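Local coordinates for ribulose-bisphosphate carboxylase (Alicyclobacillus acidocaldarius subsp. acidocaldarius, PDB 4NAS), which belongs to the ribulose bisphosphate carboxylase large-chain family, pairing an N-terminal domain with a TIM-barrel domain that holds a calcium ion in this structure, at residues B[144-149]-B[355-360]; B[240-245]-B[267-272]; B[302-307]-B[336-341]. One frame throughout, in Å; residues are numbered along the deposited sequence.

Interaction 1: residues B[144-149]-B[355-360]; sequences LVMSIF and DLVLNA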
loop_
_atom_site.group_PDB
_atom_site.type_symbol
_atom_site.label_atom_id
_atom_site.label_comp_id
_atom_site.label_asym_id
_atom_site.label_seq_id
_atom_site.Cartn_x
_atom_site.Cartn_y
_atom_site.Cartn_z
ATOM N N LEU B 144 1.971 -13.595 26.814
ATOM C CA LEU B 144 3.351 -13.765 26.410
ATOM C C LEU B 144 4.082 -12.453 26.627
ATOM O O LEU B 144 3.451 -11.399 26.703
ATOM C CB LEU B 144 3.395 -14.144 24.936
ATOM C CG LEU B 144 3.259 -15.631 24.602
ATOM C CD1 LEU B 144 1.867 -16.184 24.867
ATOM C CD2 LEU B 144 3.663 -15.837 23.150
ATOM N N VAL B 145 5.405 -12.497 26.721
ATOM C CA VAL B 145 6.171 -11.270 26.940
ATOM C C VAL B 145 7.152 -11.110 25.799
ATOM O O VAL B 145 7.910 -12.037 25.496
ATOM C CB VAL B 145 6.959 -11.287 28.290
ATOM C CG1 VAL B 145 7.776 -10.019 28.462
ATOM C CG2 VAL B 145 6.011 -11.473 29.482
HETATM N N MSE B 146 7.116 -9.945 25.158
HETATM C CA MSE B 146 8.018 -9.660 24.048
HETATM C C MSE B 146 8.858 -8.401 24.292
HETATM O O MSE B 146 8.330 -7.380 24.734
HETATM C CB MSE B 146 7.230 -9.529 22.741
HETATM C CG MSE B 146 8.081 -9.209 21.514
HETATM SE SE MSE B 146 6.955 -9.432 19.910
HETATM C CE MSE B 146 5.748 -7.962 20.243
ATOM N N SER B 147 10.163 -8.499 24.031
ATOM C CA SER B 147 11.088 -7.353 24.128
ATOM C C SER B 147 11.516 -6.894 22.719
ATOM O O SER B 147 11.499 -7.673 21.766
ATOM C CB SER B 147 12.306 -7.694 25.017
ATOM O OG SER B 147 13.124 -6.558 25.273
ATOM N N ILE B 148 11.835 -5.610 22.569
ATOM C CA ILE B 148 12.289 -5.091 21.285
ATOM C C ILE B 148 13.694 -4.510 21.404
ATOM O O ILE B 148 13.952 -3.727 22.312
ATOM C CB ILE B 148 11.356 -3.967 20.776
ATOM C CG1 ILE B 148 9.900 -4.448 20.749
ATOM C CG2 ILE B 148 11.829 -3.459 19.425
ATOM C CD1 ILE B 148 8.862 -3.346 20.865
ATOM N N PHE B 149 14.587 -4.887 20.490
ATOM C CA PHE B 149 15.932 -4.304 20.409
ATOM C C PHE B 149 15.888 -2.786 20.465
ATOM O O PHE B 149 15.163 -2.154 19.708
ATOM C CB PHE B 149 16.642 -4.717 19.112
ATOM C CG PHE B 149 17.398 -5.992 19.221
ATOM C CD1 PHE B 149 16.752 -7.212 19.087
ATOM C CD2 PHE B 149 18.760 -5.984 19.478
ATOM C CE1 PHE B 149 17.465 -8.397 19.212
ATOM C CE2 PHE B 149 19.461 -7.167 19.591
ATOM C CZ PHE B 149 18.813 -8.369 19.455
ATOM N N ASP B 355 -4.800 -14.339 26.265
ATOM C CA ASP B 355 -4.340 -14.417 24.863
ATOM C C ASP B 355 -3.857 -13.062 24.362
ATOM O O ASP B 355 -4.544 -12.344 23.630
ATOM C CB ASP B 355 -5.416 -14.974 23.940
ATOM C CG ASP B 355 -5.613 -16.475 24.111
ATOM O OD1 ASP B 355 -4.795 -17.128 24.798
ATOM O OD2 ASP B 355 -6.591 -16.997 23.550
ATOM N N LEU B 356 -2.650 -12.724 24.773
ATOM C CA LEU B 356 -2.157 -11.374 24.652
ATOM C C LEU B 356 -0.648 -11.472 24.574
ATOM O O LEU B 356 -0.047 -12.349 25.198
ATOM C CB LEU B 356 -2.572 -10.587 25.897
ATOM C CG LEU B 356 -1.985 -9.199 26.146
ATOM C CD1 LEU B 356 -2.507 -8.220 25.100
ATOM C CD2 LEU B 356 -2.306 -8.727 27.562
ATOM N N VAL B 357 -0.031 -10.601 23.786
ATOM C CA VAL B 357 1.412 -10.441 23.863
ATOM C C VAL B 357 1.694 -9.105 24.535
ATOM O O VAL B 357 1.214 -8.071 24.065
ATOM C CB VAL B 357 2.071 -10.453 22.488
ATOM C CG1 VAL B 357 3.584 -10.242 22.628
ATOM C CG2 VAL B 357 1.760 -11.775 21.752
ATOM N N LEU B 358 2.438 -9.130 25.646
ATOM C CA LEU B 358 2.897 -7.902 26.273
ATOM C C LEU B 358 4.056 -7.378 25.428
ATOM O O LEU B 358 5.166 -7.905 25.455
ATOM C CB LEU B 358 3.280 -8.104 27.758
ATOM C CG LEU B 358 2.110 -8.508 28.665
ATOM C CD1 LEU B 358 2.597 -9.129 29.973
ATOM C CD2 LEU B 358 1.170 -7.331 28.934
ATOM N N ASN B 359 3.742 -6.361 24.632
ATOM C CA ASN B 359 4.641 -5.814 23.633
ATOM C C ASN B 359 5.435 -4.686 24.277
ATOM O O ASN B 359 5.068 -3.519 24.178
ATOM C CB ASN B 359 3.791 -5.297 22.460
ATOM C CG ASN B 359 4.610 -4.881 21.261
ATOM O OD1 ASN B 359 5.828 -4.826 21.321
ATOM N ND2 ASN B 359 3.929 -4.556 20.158
ATOM N N ALA B 360 6.510 -5.041 24.970
ATOM C CA ALA B 360 7.271 -4.046 25.707
ATOM C C ALA B 360 8.484 -3.527 24.926
ATOM O O ALA B 360 9.167 -4.282 24.244
ATOM C CB ALA B 360 7.704 -4.617 27.036
#
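L144 to M146 and V357 to N359 run as two short parallel strands, their axes 23° apart, with L144 opposite V357, V145 opposite L358 and M146 opposite N359. Four backbone hydrogen bonds join them. L144 N gives to L356 O at 2.9 Å, and L358 N gives back to L144 O at 2.7 Å. M146 N then binds L358 O. A360 N ends the row on M146 O at 3.0 Å.

L144, M146, V357 and N359 send their side chains to one face of the sheet. M146, a selenomethionine, has the largest share of the packing there. Its CB rests on V357 CG1 at 3.7 Å. The side chain lies alongside that of N359 and points the same way. It bends at its last torsion (chi3 67°), and CE sits 3.3 Å from N359 OD1. I148 comes to the same oxygen from another direction, with CD1 3.4 Å away. The amide oxygen thus packs against two methyl groups. N359 ND2 bonds to A335 O, which helps fix the turn of the amide. On the other face V145 CG2 meets L358 CD1 at 4.2 Å.

These are the first and last strands of the TIM barrel, and their pairing closes it. The side chain of I148 is about 5 Å from a bound calcium ion. Helix 371-386 packs on V145, L358 and A360, while helix 129-137 packs on L144. V357 pairs by backbone bonding with P334 of strand 333-337, and S147 does so with L174.

Interaction 2: residues B[240-245]-B[267-272]; sequences LVNVVA and HPAVSG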
loop_
_atom_site.group_PDB
_atom_site.type_symbol
_atom_site.label_atom_id
_atom_site.label_comp_id
_atom_site.label_asym_id
_atom_site.label_seq_id
_atom_site.Cartn_x
_atom_site.Cartn_y
_atom_site.Cartn_z
ATOM N N LEU B 240 9.313 -11.210 11.404
ATOM C CA LEU B 240 8.800 -9.847 11.512
ATOM C C LEU B 240 8.556 -9.334 10.091
ATOM O O LEU B 240 9.474 -9.287 9.271
ATOM C CB LEU B 240 9.837 -8.961 12.230
ATOM C CG LEU B 240 9.491 -7.475 12.360
ATOM C CD1 LEU B 240 8.123 -7.331 13.027
ATOM C CD2 LEU B 240 10.573 -6.670 13.125
ATOM N N VAL B 241 7.310 -9.004 9.770
ATOM C CA VAL B 241 7.018 -8.564 8.421
ATOM C C VAL B 241 6.324 -7.215 8.456
ATOM O O VAL B 241 5.300 -7.045 9.140
ATOM C CB VAL B 241 6.138 -9.591 7.652
ATOM C CG1 VAL B 241 5.918 -9.143 6.211
ATOM C CG2 VAL B 241 6.789 -10.958 7.645
ATOM N N ASN B 242 6.909 -6.259 7.742
ATOM C CA ASN B 242 6.252 -4.995 7.433
ATOM C C ASN B 242 5.194 -5.182 6.340
ATOM O O ASN B 242 5.407 -4.884 5.159
ATOM C CB ASN B 242 7.280 -3.972 7.004
ATOM C CG ASN B 242 8.215 -3.597 8.149
ATOM O OD1 ASN B 242 7.764 -3.134 9.208
ATOM N ND2 ASN B 242 9.508 -3.827 7.955
ATOM N N VAL B 243 4.052 -5.673 6.763
ATOM C CA VAL B 243 3.045 -6.156 5.806
ATOM C C VAL B 243 2.593 -5.114 4.793
ATOM O O VAL B 243 2.522 -5.370 3.565
ATOM C CB VAL B 243 1.840 -6.705 6.560
ATOM C CG1 VAL B 243 0.831 -7.281 5.569
ATOM C CG2 VAL B 243 2.318 -7.780 7.534
ATOM N N VAL B 244 2.243 -3.936 5.292
ATOM C CA VAL B 244 1.729 -2.887 4.412
ATOM C C VAL B 244 2.803 -2.386 3.432
ATOM O O VAL B 244 2.497 -2.038 2.286
ATOM C CB VAL B 244 1.094 -1.701 5.223
ATOM C CG1 VAL B 244 0.597 -0.556 4.287
ATOM C CG2 VAL B 244 -0.057 -2.210 6.094
ATOM N N ALA B 245 4.062 -2.352 3.862
ATOM C CA ALA B 245 5.126 -1.918 2.958
ATOM C C ALA B 245 5.270 -2.911 1.798
ATOM O O ALA B 245 5.497 -2.528 0.630
ATOM C CB ALA B 245 6.437 -1.770 3.705
ATOM N N HIS B 267 3.920 -6.328 11.509
ATOM C CA HIS B 267 4.216 -4.997 12.061
ATOM C C HIS B 267 3.410 -3.944 11.285
ATOM O O HIS B 267 3.293 -4.042 10.080
ATOM C CB HIS B 267 5.734 -4.680 12.027
ATOM C CG HIS B 267 6.091 -3.405 12.736
ATOM N ND1 HIS B 267 5.905 -2.159 12.168
ATOM C CD2 HIS B 267 6.539 -3.173 13.998
ATOM C CE1 HIS B 267 6.248 -1.220 13.034
ATOM N NE2 HIS B 267 6.625 -1.808 14.159
ATOM N N PRO B 268 2.857 -2.925 11.971
ATOM C CA PRO B 268 1.981 -1.986 11.250
ATOM C C PRO B 268 2.656 -0.844 10.499
ATOM O O PRO B 268 1.931 0.072 10.116
ATOM C CB PRO B 268 1.135 -1.369 12.375
ATOM C CG PRO B 268 2.003 -1.428 13.545
ATOM C CD PRO B 268 2.762 -2.739 13.426
ATOM N N ALA B 269 3.980 -0.851 10.348
ATOM C CA ALA B 269 4.680 0.225 9.656
ATOM C C ALA B 269 3.961 0.638 8.381
ATOM O O ALA B 269 3.533 -0.224 7.608
ATOM C CB ALA B 269 6.114 -0.187 9.335
ATOM N N VAL B 270 3.794 1.952 8.208
ATOM C CA VAL B 270 3.169 2.578 7.023
ATOM C C VAL B 270 1.633 2.650 7.077
ATOM O O VAL B 270 1.022 3.453 6.379
ATOM C CB VAL B 270 3.666 1.958 5.667
ATOM C CG1 VAL B 270 3.113 2.756 4.471
ATOM C CG2 VAL B 270 5.205 1.956 5.603
ATOM N N SER B 271 1.015 1.836 7.925
ATOM C CA SER B 271 -0.452 1.710 7.935
ATOM C C SER B 271 -1.134 3.015 8.263
ATOM O O SER B 271 -2.223 3.294 7.761
ATOM C CB SER B 271 -0.889 0.665 8.946
ATOM O OG SER B 271 -0.377 0.986 10.246
ATOM N N GLY B 272 -0.510 3.814 9.125
ATOM C CA GLY B 272 -1.076 5.109 9.474
ATOM C C GLY B 272 -1.277 6.036 8.298
ATOM O O GLY B 272 -2.058 6.985 8.372
HETATM O O HOH W 1 3.748 -2.814 7.849
#
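N242 and H267 stand at the C-terminal ends of adjacent parallel strands, beside the calcium site: both side chains touch E179, a metal ligand. H267 N gives a nearly straight bond to V241 O, 2.8 Å long with 174° at the hydrogen. H267 CG is anti to the backbone N (chi1 -173°), which places it beside the N242 amide. Amide and ring point the same way, their planes 79° apart. N242 OD1 is 3.4 Å from A269 CB; it is buried, with no polar partner in the model. L240 CD1 packs on H267 CB at 3.7 Å. H267 ND1 accepts from A269 N at 3.0 Å, the donor tilted out of the ring plane. P268 CD lies over one face of the ring, toward its rim.

Past its TIM-barrel strand, H267 leads into a type II turn from P268 to S271. A water bridges the turn to the start of helix 243-246. It accepts from V244 N and donates to H267 O and A269 O. V244 also packs directly on the turn: CG1 meets V270 CG1 at 4.2 Å, and CG2 lies 4.1 Å from S271 CB. V96 of the second subunit packs on N242 and A245.

Interaction 3: residues B[302-307]-B[336-341]; sequences FPSMYG and PSAGIY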
loop_
_atom_site.group_PDB
_atom_site.type_symbol
_atom_site.label_atom_id
_atom_site.label_comp_id
_atom_site.label_asym_id
_atom_site.label_seq_id
_atom_site.Cartn_x
_atom_site.Cartn_y
_atom_site.Cartn_z
ATOM N N PHE B 302 -0.449 -3.448 16.916
ATOM C CA PHE B 302 -1.278 -2.287 16.573
ATOM C C PHE B 302 -1.176 -1.290 17.733
ATOM O O PHE B 302 -0.796 -1.684 18.849
ATOM C CB PHE B 302 -2.753 -2.712 16.300
ATOM C CG PHE B 302 -3.388 -3.486 17.430
ATOM C CD1 PHE B 302 -3.252 -4.864 17.505
ATOM C CD2 PHE B 302 -4.093 -2.827 18.443
ATOM C CE1 PHE B 302 -3.818 -5.575 18.561
ATOM C CE2 PHE B 302 -4.664 -3.536 19.512
ATOM C CZ PHE B 302 -4.520 -4.913 19.575
ATOM N N PRO B 303 -1.441 0.013 17.485
ATOM C CA PRO B 303 -1.314 1.007 18.565
ATOM C C PRO B 303 -2.301 0.747 19.696
ATOM O O PRO B 303 -3.478 0.521 19.384
ATOM C CB PRO B 303 -1.664 2.332 17.857
ATOM C CG PRO B 303 -1.309 2.105 16.459
ATOM C CD PRO B 303 -1.567 0.658 16.163
ATOM N N SER B 304 -1.841 0.749 20.955
ATOM C CA SER B 304 -2.719 0.505 22.112
ATOM C C SER B 304 -3.556 1.734 22.438
ATOM O O SER B 304 -3.279 2.827 21.943
ATOM C CB SER B 304 -1.923 0.158 23.374
ATOM O OG SER B 304 -1.326 1.337 23.933
HETATM N N MSE B 305 -4.544 1.552 23.320
HETATM C CA MSE B 305 -5.383 2.646 23.768
HETATM C C MSE B 305 -4.650 3.420 24.846
HETATM O O MSE B 305 -5.208 4.356 25.413
HETATM C CB MSE B 305 -6.708 2.118 24.322
HETATM C CG MSE B 305 -7.728 1.729 23.265
HETATM SE SE MSE B 305 -8.303 3.311 22.291
HETATM C CE MSE B 305 -9.636 3.950 23.571
ATOM N N TYR B 306 -3.399 3.038 25.108
ATOM C CA TYR B 306 -2.619 3.598 26.224
ATOM C C TYR B 306 -1.422 4.486 25.808
ATOM O O TYR B 306 -0.713 5.050 26.656
ATOM C CB TYR B 306 -2.218 2.456 27.193
ATOM C CG TYR B 306 -3.468 1.751 27.707
ATOM C CD1 TYR B 306 -4.329 2.392 28.584
ATOM C CD2 TYR B 306 -3.834 0.496 27.238
ATOM C CE1 TYR B 306 -5.502 1.787 29.025
ATOM C CE2 TYR B 306 -5.006 -0.119 27.666
ATOM C CZ TYR B 306 -5.836 0.536 28.564
ATOM O OH TYR B 306 -6.999 -0.054 29.008
ATOM N N GLY B 307 -1.195 4.628 24.511
ATOM C CA GLY B 307 -0.121 5.485 24.017
ATOM C C GLY B 307 -0.609 6.895 23.718
ATOM O O GLY B 307 -1.772 7.211 23.961
ATOM N N PRO B 336 -0.699 -5.178 21.424
ATOM C CA PRO B 336 -0.891 -3.727 21.414
ATOM C C PRO B 336 0.367 -3.020 21.910
ATOM O O PRO B 336 1.031 -3.485 22.850
ATOM C CB PRO B 336 -2.097 -3.526 22.340
ATOM C CG PRO B 336 -2.117 -4.746 23.219
ATOM C CD PRO B 336 -1.563 -5.858 22.408
ATOM N N SER B 337 0.702 -1.915 21.255
ATOM C CA SER B 337 1.983 -1.267 21.455
ATOM C C SER B 337 1.798 0.119 22.076
ATOM O O SER B 337 0.723 0.727 21.941
ATOM C CB SER B 337 2.735 -1.162 20.118
ATOM O OG SER B 337 2.069 -0.291 19.198
ATOM N N ALA B 338 2.855 0.591 22.743
ATOM C CA ALA B 338 2.917 1.901 23.424
ATOM C C ALA B 338 2.219 1.978 24.788
ATOM O O ALA B 338 1.083 1.548 24.955
ATOM C CB ALA B 338 2.481 3.053 22.508
ATOM N N GLY B 339 2.925 2.517 25.779
ATOM C CA GLY B 339 2.343 2.654 27.099
ATOM C C GLY B 339 2.239 1.329 27.832
ATOM O O GLY B 339 1.480 1.197 28.784
ATOM N N ILE B 340 3.005 0.340 27.387
ATOM C CA ILE B 340 2.973 -0.980 28.000
ATOM C C ILE B 340 4.010 -1.072 29.132
ATOM O O ILE B 340 5.196 -1.172 28.862
ATOM C CB ILE B 340 3.286 -2.061 26.954
ATOM C CG1 ILE B 340 2.394 -1.884 25.717
ATOM C CG2 ILE B 340 3.174 -3.464 27.559
ATOM C CD1 ILE B 340 0.872 -1.994 25.984
ATOM N N TYR B 341 3.544 -1.036 30.383
ATOM C CA TYR B 341 4.393 -1.204 31.571
ATOM C C TYR B 341 3.770 -2.172 32.574
ATOM O O TYR B 341 2.553 -2.402 32.530
ATOM C CB TYR B 341 4.591 0.143 32.237
ATOM C CG TYR B 341 5.079 1.185 31.279
ATOM C CD1 TYR B 341 6.402 1.189 30.852
ATOM C CD2 TYR B 341 4.217 2.151 30.778
ATOM C CE1 TYR B 341 6.859 2.146 29.977
ATOM C CE2 TYR B 341 4.661 3.103 29.895
ATOM C CZ TYR B 341 5.984 3.105 29.499
ATOM O OH TYR B 341 6.441 4.066 28.613
#
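F302 and P336 sit near the ends of two parallel strands of a beta-alpha-beta unit, in which strand 299-303 is joined through helix 313-324 to strand 333-337. The contact runs from these strand ends into the loops that follow. S337 N binds F302 O at 2.8 Å. S304 N binds S337 O at 2.7 Å. F302 O also receives a CA-H...O contact from P336 CA, 3.3 Å away.

The side chains of F302 and P336 lie side by side and point the same way, and P336 CA stands 4.2 Å above the F302 ring, over its centre. P336 CB touches F302 CE2 at 3.8 Å and also packs on S304 CB. Helix 345-352 lends F352, which touches both F302 and P336.

S304 then ties the two loops together. Its OG sits between the backbone N and the carbonyl carbon (chi1 76°) and gives its proton to A338 O at 2.6 Å. S304 OG in turn accepts from Y306 N at 2.9 Å, which makes an ST turn. A type I turn from S304 to G307 overlaps it. G307 has no side chain, and its CA comes to 3.9 Å from A338 CB. The hydroxyl of Y306 is bonded elsewhere, to D351 and R347. M104 of the second subunit packs on P303.

S304 OG both donates and accepts, which probably fixes the rotation of the hydroxyl. One serine thereby shapes its own turn and binds the neighbouring loop. Together with S304 N on S337 O, this gives the loop two successive carbonyl partners, S337 O and A338 O, just past the strand ends.

In the fold
From the N terminus, the chain first builds the N-terminal domain. Residues 144-149 then open the barrel, and 355-360 return to them some 200 residues later, so interaction 1 closes the longest loop. Interactions 2 and 3 both fall within that loop. They follow one another: 267-272 has closed on 240-245 before 302-307 begins. Both reach the parallel sheet that runs from 214-216 to 333-337; each joins the end of one strand, and what follows it, to the next strand in sequence. Interactions 1 and 3 touch, N359 CB lying 3.3 Å from P336 O. Interaction 2 stands apart, its centre about 17 Å from that of interaction 1 and 16 Å from that of interaction 3.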